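Local coordinates for protein digeranylgeranylglycerophospholipid reductase (Sulfolobus acidocaldarius, PDB 4OPC) that reduces the double bonds of the geranylgeranyl chains of archaeal phospholipid precursors, with FAD as cofactor, to give saturated membrane lipids, at residues D8-G13 with K152-A157; K418-L423 with N443-F448. All coordinates share one frame; numbering follows the deposited sequence.

Contact 1 (D8-G13 with K152-A157); sequences DVLIIG and KVVVEA. With FDA (dihydroflavine-adenine dinucleotide), chain B.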
loop_
_atom_site.group_PDB
_atom_site.type_symbol
_atom_site.label_atom_id
_atom_site.label_comp_id
_atom_site.label_asym_id
_atom_site.label_seq_id
_atom_site.Cartn_x
_atom_site.Cartn_y
_atom_site.Cartn_z
ATOM N N ASP A 8 -19.514 15.185 12.217
ATOM C CA ASP A 8 -18.702 15.996 11.329
ATOM C C ASP A 8 -18.033 15.111 10.288
ATOM O O ASP A 8 -18.072 15.417 9.089
ATOM C CB ASP A 8 -17.649 16.761 12.118
ATOM C CG ASP A 8 -18.260 17.817 12.996
ATOM O OD1 ASP A 8 -19.229 18.488 12.554
ATOM O OD2 ASP A 8 -17.787 17.981 14.141
ATOM N N VAL A 9 -17.427 14.017 10.751
ATOM C CA VAL A 9 -16.681 13.099 9.893
ATOM C C VAL A 9 -17.071 11.664 10.225
ATOM O O VAL A 9 -17.195 11.307 11.409
ATOM C CB VAL A 9 -15.149 13.256 10.111
ATOM C CG1 VAL A 9 -14.367 12.300 9.228
ATOM C CG2 VAL A 9 -14.725 14.693 9.853
ATOM N N LEU A 10 -17.266 10.844 9.192
ATOM C CA LEU A 10 -17.441 9.404 9.345
ATOM C C LEU A 10 -16.284 8.686 8.663
ATOM O O LEU A 10 -16.060 8.879 7.461
ATOM C CB LEU A 10 -18.761 8.958 8.721
ATOM C CG LEU A 10 -18.966 7.449 8.568
ATOM C CD1 LEU A 10 -19.042 6.755 9.928
ATOM C CD2 LEU A 10 -20.219 7.186 7.762
ATOM N N ILE A 11 -15.558 7.865 9.419
ATOM C CA ILE A 11 -14.437 7.094 8.867
ATOM C C ILE A 11 -14.894 5.660 8.760
ATOM O O ILE A 11 -15.351 5.071 9.748
ATOM C CB ILE A 11 -13.179 7.189 9.755
ATOM C CG1 ILE A 11 -12.782 8.654 9.947
ATOM C CG2 ILE A 11 -12.023 6.376 9.144
ATOM C CD1 ILE A 11 -11.775 8.883 11.084
ATOM N N ILE A 12 -14.810 5.113 7.551
ATOM C CA ILE A 12 -15.269 3.754 7.297
ATOM C C ILE A 12 -14.060 2.862 7.107
ATOM O O ILE A 12 -13.387 2.914 6.067
ATOM C CB ILE A 12 -16.180 3.671 6.074
ATOM C CG1 ILE A 12 -17.333 4.679 6.181
ATOM C CG2 ILE A 12 -16.711 2.258 5.914
ATOM C CD1 ILE A 12 -18.205 4.719 4.940
ATOM N N GLY A 13 -13.778 2.073 8.139
ATOM C CA GLY A 13 -12.623 1.193 8.178
ATOM C C GLY A 13 -11.608 1.683 9.187
ATOM O O GLY A 13 -11.309 2.879 9.263
ATOM N N LYS A 152 -20.249 15.597 7.110
ATOM C CA LYS A 152 -19.753 16.504 6.074
ATOM C C LYS A 152 -18.767 15.807 5.136
ATOM O O LYS A 152 -18.710 16.116 3.946
ATOM C CB LYS A 152 -19.095 17.751 6.684
ATOM C CG LYS A 152 -20.001 18.593 7.546
ATOM C CD LYS A 152 -21.371 18.822 6.902
ATOM C CE LYS A 152 -21.313 19.743 5.705
ATOM N NZ LYS A 152 -22.675 19.976 5.138
ATOM N N VAL A 153 -17.955 14.904 5.684
ATOM C CA VAL A 153 -16.989 14.147 4.892
ATOM C C VAL A 153 -16.977 12.700 5.362
ATOM O O VAL A 153 -16.962 12.423 6.570
ATOM C CB VAL A 153 -15.545 14.711 5.019
ATOM C CG1 VAL A 153 -14.605 14.019 4.030
ATOM C CG2 VAL A 153 -15.511 16.207 4.793
ATOM N N VAL A 154 -17.006 11.784 4.408
ATOM C CA VAL A 154 -16.761 10.371 4.654
ATOM C C VAL A 154 -15.307 10.094 4.273
ATOM O O VAL A 154 -14.847 10.513 3.202
ATOM C CB VAL A 154 -17.683 9.478 3.807
ATOM C CG1 VAL A 154 -17.204 8.026 3.828
ATOM C CG2 VAL A 154 -19.119 9.539 4.312
ATOM N N VAL A 155 -14.579 9.422 5.158
ATOM C CA VAL A 155 -13.247 8.935 4.835
ATOM C C VAL A 155 -13.406 7.458 4.519
ATOM O O VAL A 155 -13.777 6.664 5.389
ATOM C CB VAL A 155 -12.271 9.142 6.011
ATOM C CG1 VAL A 155 -10.937 8.496 5.703
ATOM C CG2 VAL A 155 -12.095 10.628 6.295
ATOM N N GLU A 156 -13.195 7.099 3.255
ATOM C CA GLU A 156 -13.359 5.733 2.787
ATOM C C GLU A 156 -12.026 5.016 2.960
ATOM O O GLU A 156 -11.072 5.257 2.222
ATOM C CB GLU A 156 -13.784 5.736 1.310
ATOM C CG GLU A 156 -14.830 4.686 0.938
ATOM C CD GLU A 156 -14.252 3.313 0.607
ATOM O OE1 GLU A 156 -13.128 3.008 1.042
ATOM O OE2 GLU A 156 -14.950 2.513 -0.053
ATOM N N ALA A 157 -11.971 4.144 3.956
ATOM C CA ALA A 157 -10.748 3.462 4.342
ATOM C C ALA A 157 -11.015 1.956 4.423
ATOM O O ALA A 157 -10.546 1.274 5.338
ATOM C CB ALA A 157 -10.254 4.003 5.677
HETATM P PA FDA B . -7.150 -2.751 5.685
HETATM O O1A FDA B . -7.641 -3.785 4.749
HETATM O O2A FDA B . -6.031 -3.142 6.643
HETATM O O5B FDA B . -8.363 -2.228 6.559
HETATM C C5B FDA B . -9.658 -2.015 5.963
HETATM C C4B FDA B . -10.678 -2.104 7.066
HETATM O O4B FDA B . -11.968 -1.706 6.558
HETATM C C3B FDA B . -10.859 -3.500 7.672
HETATM O O3B FDA B . -10.581 -3.492 9.071
HETATM C C2B FDA B . -12.308 -3.877 7.308
HETATM O O2B FDA B . -12.939 -4.656 8.311
HETATM C C1B FDA B . -12.958 -2.508 7.169
HETATM N N9A FDA B . -14.135 -2.416 6.314
HETATM C C8A FDA B . -14.217 -2.723 4.978
HETATM N N7A FDA B . -15.387 -2.462 4.441
HETATM C C5A FDA B . -16.120 -1.936 5.495
HETATM C C6A FDA B . -17.425 -1.412 5.572
HETATM N N6A FDA B . -18.236 -1.282 4.520
HETATM N N1A FDA B . -17.831 -0.920 6.759
HETATM C C2A FDA B . -17.007 -1.008 7.809
HETATM N N3A FDA B . -15.746 -1.443 7.849
HETATM C C4A FDA B . -15.351 -1.870 6.644
HETATM N N1 FDA B . 2.475 -3.482 3.783
HETATM C C2 FDA B . 3.549 -3.081 4.537
HETATM O O2 FDA B . 3.731 -1.899 4.812
HETATM N N3 FDA B . 4.389 -4.060 4.997
HETATM C C4 FDA B . 4.347 -5.406 4.695
HETATM O O4 FDA B . 5.087 -6.187 5.288
HETATM C C4X FDA B . 3.260 -5.756 3.864
HETATM N N5 FDA B . 3.088 -7.066 3.524
HETATM C C5X FDA B . 1.883 -7.496 3.009
HETATM C C6 FDA B . 1.597 -8.851 2.920
HETATM C C7 FDA B . 0.360 -9.307 2.491
HETATM C C7M FDA B . 0.060 -10.783 2.538
HETATM C C8 FDA B . -0.615 -8.381 2.090
HETATM C C8M FDA B . -1.995 -8.844 1.685
HETATM C C9 FDA B . -0.326 -7.016 2.158
HETATM C C9A FDA B . 0.900 -6.563 2.632
HETATM N N10 FDA B . 1.211 -5.190 2.754
HETATM C C10 FDA B . 2.324 -4.809 3.471
HETATM C "C1'" FDA B . 0.218 -4.139 2.418
HETATM C "C2'" FDA B . -0.505 -3.648 3.686
HETATM O "O2'" FDA B . -0.906 -4.756 4.498
HETATM C "C3'" FDA B . -1.752 -2.843 3.312
HETATM O "O3'" FDA B . -1.389 -1.903 2.310
HETATM C "C4'" FDA B . -2.382 -2.040 4.458
HETATM O "O4'" FDA B . -2.553 -2.839 5.628
HETATM C "C5'" FDA B . -3.704 -1.437 4.043
HETATM O "O5'" FDA B . -4.320 -0.779 5.168
HETATM P P FDA B . -5.800 -0.212 5.035
HETATM O O1P FDA B . -6.127 0.409 6.330
HETATM O O2P FDA B . -5.965 0.629 3.777
HETATM O O3P FDA B . -6.711 -1.500 4.770
#
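I12 and V154 meet on one face of a parallel strand pair, where CD1 of I12 lies 3.6 Å from CG1 of V154. I12 holds CG1 anti to its carbonyl carbon and then runs on extended (chi2 175°), which carries CD1 to V154 and leaves CG2 for the cofactor, 3.5 Å from N1A of the adenine. An alanine here would probably leave the adenine without that apolar support and open a gap beside V154. G13, next along, brings its CA within 3.4 Å of the ribose O4B; a CB on it would run into A157 O. On the other face V155 touches two residues: its CG2 is 4.1 Å from CG1 of V9, and its CB is 4.0 Å from CG1 of I11, with which it lies side by side. The backbone bonds alternate between two neighbouring strands. L10 and I12 each use both N-H and C=O toward 152-157, the straightest bond being I12 N to V155 O (2.9 Å, 178°), whereas V9 bonds to L33, and I11 to L33 and V35, on strand 32-35. Strand 9-12 is thus an inner strand of a Rossmann-type sheet, and G13 opens the GxGxxG turn that leads into helix 16-25, consistent with a dinucleotide-binding beta-alpha-beta unit. Outside the pair, I316 of helix 302-322 packs on both V9 and V155, while A136 and V133 of strand 132-140 touch L10 and V154. The carboxylate of E156 is held by T158 and S290 at OE1 and by the backbone N-H groups of F164 and R165 at OE2, a grip that probably helps to place F164, whose side chain touches I12.

Contact 2 (K418-L423 with N443-F448); sequences KKIKEL and NVLTEF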
loop_
_atom_site.group_PDB
_atom_site.type_symbol
_atom_site.label_atom_id
_atom_site.label_comp_id
_atom_site.label_asym_id
_atom_site.label_seq_id
_atom_site.Cartn_x
_atom_site.Cartn_y
_atom_site.Cartn_z
ATOM N N LYS A 418 10.636 9.204 -15.523
ATOM C CA LYS A 418 10.804 10.641 -15.391
ATOM C C LYS A 418 9.585 11.375 -15.940
ATOM O O LYS A 418 9.090 12.316 -15.323
ATOM C CB LYS A 418 12.080 11.081 -16.122
ATOM C CG LYS A 418 12.346 12.579 -16.101
ATOM C CD LYS A 418 13.721 12.885 -16.689
ATOM C CE LYS A 418 13.936 14.383 -16.860
ATOM N NZ LYS A 418 13.647 15.131 -15.605
ATOM N N LYS A 419 9.086 10.915 -17.084
ATOM C CA LYS A 419 7.932 11.533 -17.726
ATOM C C LYS A 419 6.676 11.465 -16.856
ATOM O O LYS A 419 5.968 12.462 -16.689
ATOM C CB LYS A 419 7.651 10.880 -19.080
ATOM C CG LYS A 419 6.428 11.451 -19.769
ATOM C CD LYS A 419 6.447 11.219 -21.266
ATOM C CE LYS A 419 5.332 12.011 -21.944
ATOM N NZ LYS A 419 5.324 11.827 -23.420
ATOM N N ILE A 420 6.383 10.292 -16.314
ATOM C CA ILE A 420 5.204 10.174 -15.472
ATOM C C ILE A 420 5.393 10.951 -14.161
ATOM O O ILE A 420 4.453 11.577 -13.677
ATOM C CB ILE A 420 4.774 8.700 -15.273
ATOM C CG1 ILE A 420 3.291 8.613 -14.907
ATOM C CG2 ILE A 420 5.649 8.002 -14.245
ATOM C CD1 ILE A 420 2.765 7.188 -14.846
ATOM N N LYS A 421 6.611 10.969 -13.625
ATOM C CA LYS A 421 6.856 11.699 -12.383
ATOM C C LYS A 421 6.562 13.180 -12.589
ATOM O O LYS A 421 5.910 13.813 -11.752
ATOM C CB LYS A 421 8.289 11.510 -11.889
ATOM C CG LYS A 421 8.516 12.021 -10.468
ATOM C CD LYS A 421 8.835 10.887 -9.511
ATOM C CE LYS A 421 9.254 11.408 -8.151
ATOM N NZ LYS A 421 10.514 12.190 -8.222
ATOM N N GLU A 422 7.012 13.710 -13.722
ATOM C CA GLU A 422 6.762 15.101 -14.088
ATOM C C GLU A 422 5.269 15.408 -14.242
ATOM O O GLU A 422 4.816 16.473 -13.833
ATOM C CB GLU A 422 7.528 15.473 -15.358
ATOM C CG GLU A 422 9.032 15.515 -15.162
ATOM C CD GLU A 422 9.787 15.781 -16.452
ATOM O OE1 GLU A 422 9.142 15.838 -17.521
ATOM O OE2 GLU A 422 11.026 15.931 -16.394
ATOM N N LEU A 423 4.515 14.489 -14.840
ATOM C CA LEU A 423 3.073 14.664 -14.939
ATOM C C LEU A 423 2.465 14.769 -13.548
ATOM O O LEU A 423 1.576 15.588 -13.314
ATOM C CB LEU A 423 2.410 13.510 -15.696
ATOM C CG LEU A 423 2.331 13.639 -17.216
ATOM C CD1 LEU A 423 1.790 12.360 -17.816
ATOM C CD2 LEU A 423 1.446 14.818 -17.592
ATOM N N ASN A 443 -2.200 7.705 -21.474
ATOM C CA ASN A 443 -1.428 7.581 -22.709
ATOM C C ASN A 443 0.021 7.153 -22.465
ATOM O O ASN A 443 0.557 6.310 -23.189
ATOM C CB ASN A 443 -1.491 8.865 -23.545
ATOM C CG ASN A 443 -2.861 9.101 -24.146
ATOM O OD1 ASN A 443 -3.691 8.193 -24.201
ATOM N ND2 ASN A 443 -3.103 10.325 -24.609
ATOM N N VAL A 444 0.650 7.722 -21.442
ATOM C CA VAL A 444 2.012 7.335 -21.092
ATOM C C VAL A 444 2.064 5.846 -20.758
ATOM O O VAL A 444 2.948 5.120 -21.211
ATOM C CB VAL A 444 2.549 8.163 -19.901
ATOM C CG1 VAL A 444 3.849 7.571 -19.366
ATOM C CG2 VAL A 444 2.734 9.615 -20.302
ATOM N N LEU A 445 1.095 5.383 -19.977
ATOM C CA LEU A 445 1.043 3.977 -19.592
ATOM C C LEU A 445 0.765 3.054 -20.782
ATOM O O LEU A 445 1.413 2.018 -20.919
ATOM C CB LEU A 445 -0.010 3.772 -18.505
ATOM C CG LEU A 445 0.314 4.459 -17.185
ATOM C CD1 LEU A 445 -0.886 4.418 -16.260
ATOM C CD2 LEU A 445 1.499 3.795 -16.513
ATOM N N THR A 446 -0.188 3.430 -21.630
ATOM C CA THR A 446 -0.507 2.654 -22.828
ATOM C C THR A 446 0.722 2.493 -23.720
ATOM O O THR A 446 1.044 1.383 -24.165
ATOM C CB THR A 446 -1.639 3.312 -23.646
ATOM O OG1 THR A 446 -2.833 3.354 -22.855
ATOM C CG2 THR A 446 -1.909 2.523 -24.923
ATOM N N GLU A 447 1.409 3.599 -23.982
ATOM C CA GLU A 447 2.613 3.560 -24.808
ATOM C C GLU A 447 3.710 2.738 -24.145
ATOM O O GLU A 447 4.427 1.990 -24.813
ATOM C CB GLU A 447 3.128 4.971 -25.088
ATOM C CG GLU A 447 2.208 5.831 -25.923
ATOM C CD GLU A 447 2.769 7.223 -26.142
ATOM O OE1 GLU A 447 3.995 7.341 -26.371
ATOM O OE2 GLU A 447 1.989 8.197 -26.077
ATOM N N PHE A 448 3.847 2.863 -22.829
ATOM C CA PHE A 448 4.867 2.092 -22.140
ATOM C C PHE A 448 4.588 0.592 -22.199
ATOM O O PHE A 448 5.486 -0.197 -22.479
ATOM C CB PHE A 448 5.051 2.547 -20.689
ATOM C CG PHE A 448 6.126 1.785 -19.975
ATOM C CD1 PHE A 448 7.454 2.007 -20.288
ATOM C CD2 PHE A 448 5.812 0.802 -19.051
ATOM C CE1 PHE A 448 8.459 1.292 -19.672
ATOM C CE2 PHE A 448 6.812 0.080 -18.431
ATOM C CZ PHE A 448 8.133 0.323 -18.740
HETATM O O HOH W 1 4.574 8.436 -23.831
#
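V444 touches three residues of the facing helix, K419, I420 and L423, and has more surface buried here (80 Å²) than any other residue of the pair. Its two methyls divide the work. CG2, anti to the carbonyl carbon, takes the flanking residues one turn apart: CD1 of L423 at 3.8 Å, the two side chains sliding past each other in opposite directions, and CE of K419 at 3.9 Å. CG1, anti to the backbone N (chi1 169°), faces the residue beside them, 4.3 Å from CB of I420.

I420 buries 48 Å² and reaches round the partner helix to the next residue, L445. Its CG1 stands anti to the backbone N (chi1 -157°) and the chain continues extended, so that CD1 arrives 4.0 Å from CD2 of L445, the two side chains crossing at about a right angle. I420 and V444 also make the closest backbone approach, 7.1 Å between CA atoms. The segments run at 168° with axes 10.8 Å apart, the evidence for an antiparallel helical hairpin formed by helices 410-425 and 434-452 near the C-terminus. No hydrogen bond joins the two segments directly; the contact is made by apolar atoms. Its inner side is closed by I350 of helix 332-357, which touches both I420 and L445, and V441, one turn before V444 and L445, continues the row against I420 and L423.

K419 forms the solvent-facing border. Its chain is extended beyond CG, laying CG, CD and CE across V444 and projecting NZ past it toward E447. The opposite charges stay apart, NZ being 5.5 Å from E447 OE1, and a water links them weakly, accepting from NZ and donating to OE1 at 2.8 Å.

Overall arrangement
The two contacts stand well apart: their centres are 32 Å from each other, and about 21 Å separates their nearest atoms. Along the chain they follow in series, contact 1 closing before contact 2 opens. Contact 1 joins segments with 138 residues between them and belongs to the FAD site, contributing I12, G13 and A157 to the pocket, near A123 and D36. Contact 2 joins segments with 19 residues between them, on consecutive helices, and lies away from the annotated sites; the side chain of L445 is about 14 Å from the bound phospholipid. One is a buried beta pairing at the adenine end of the cofactor, the other a partly buried helix pair.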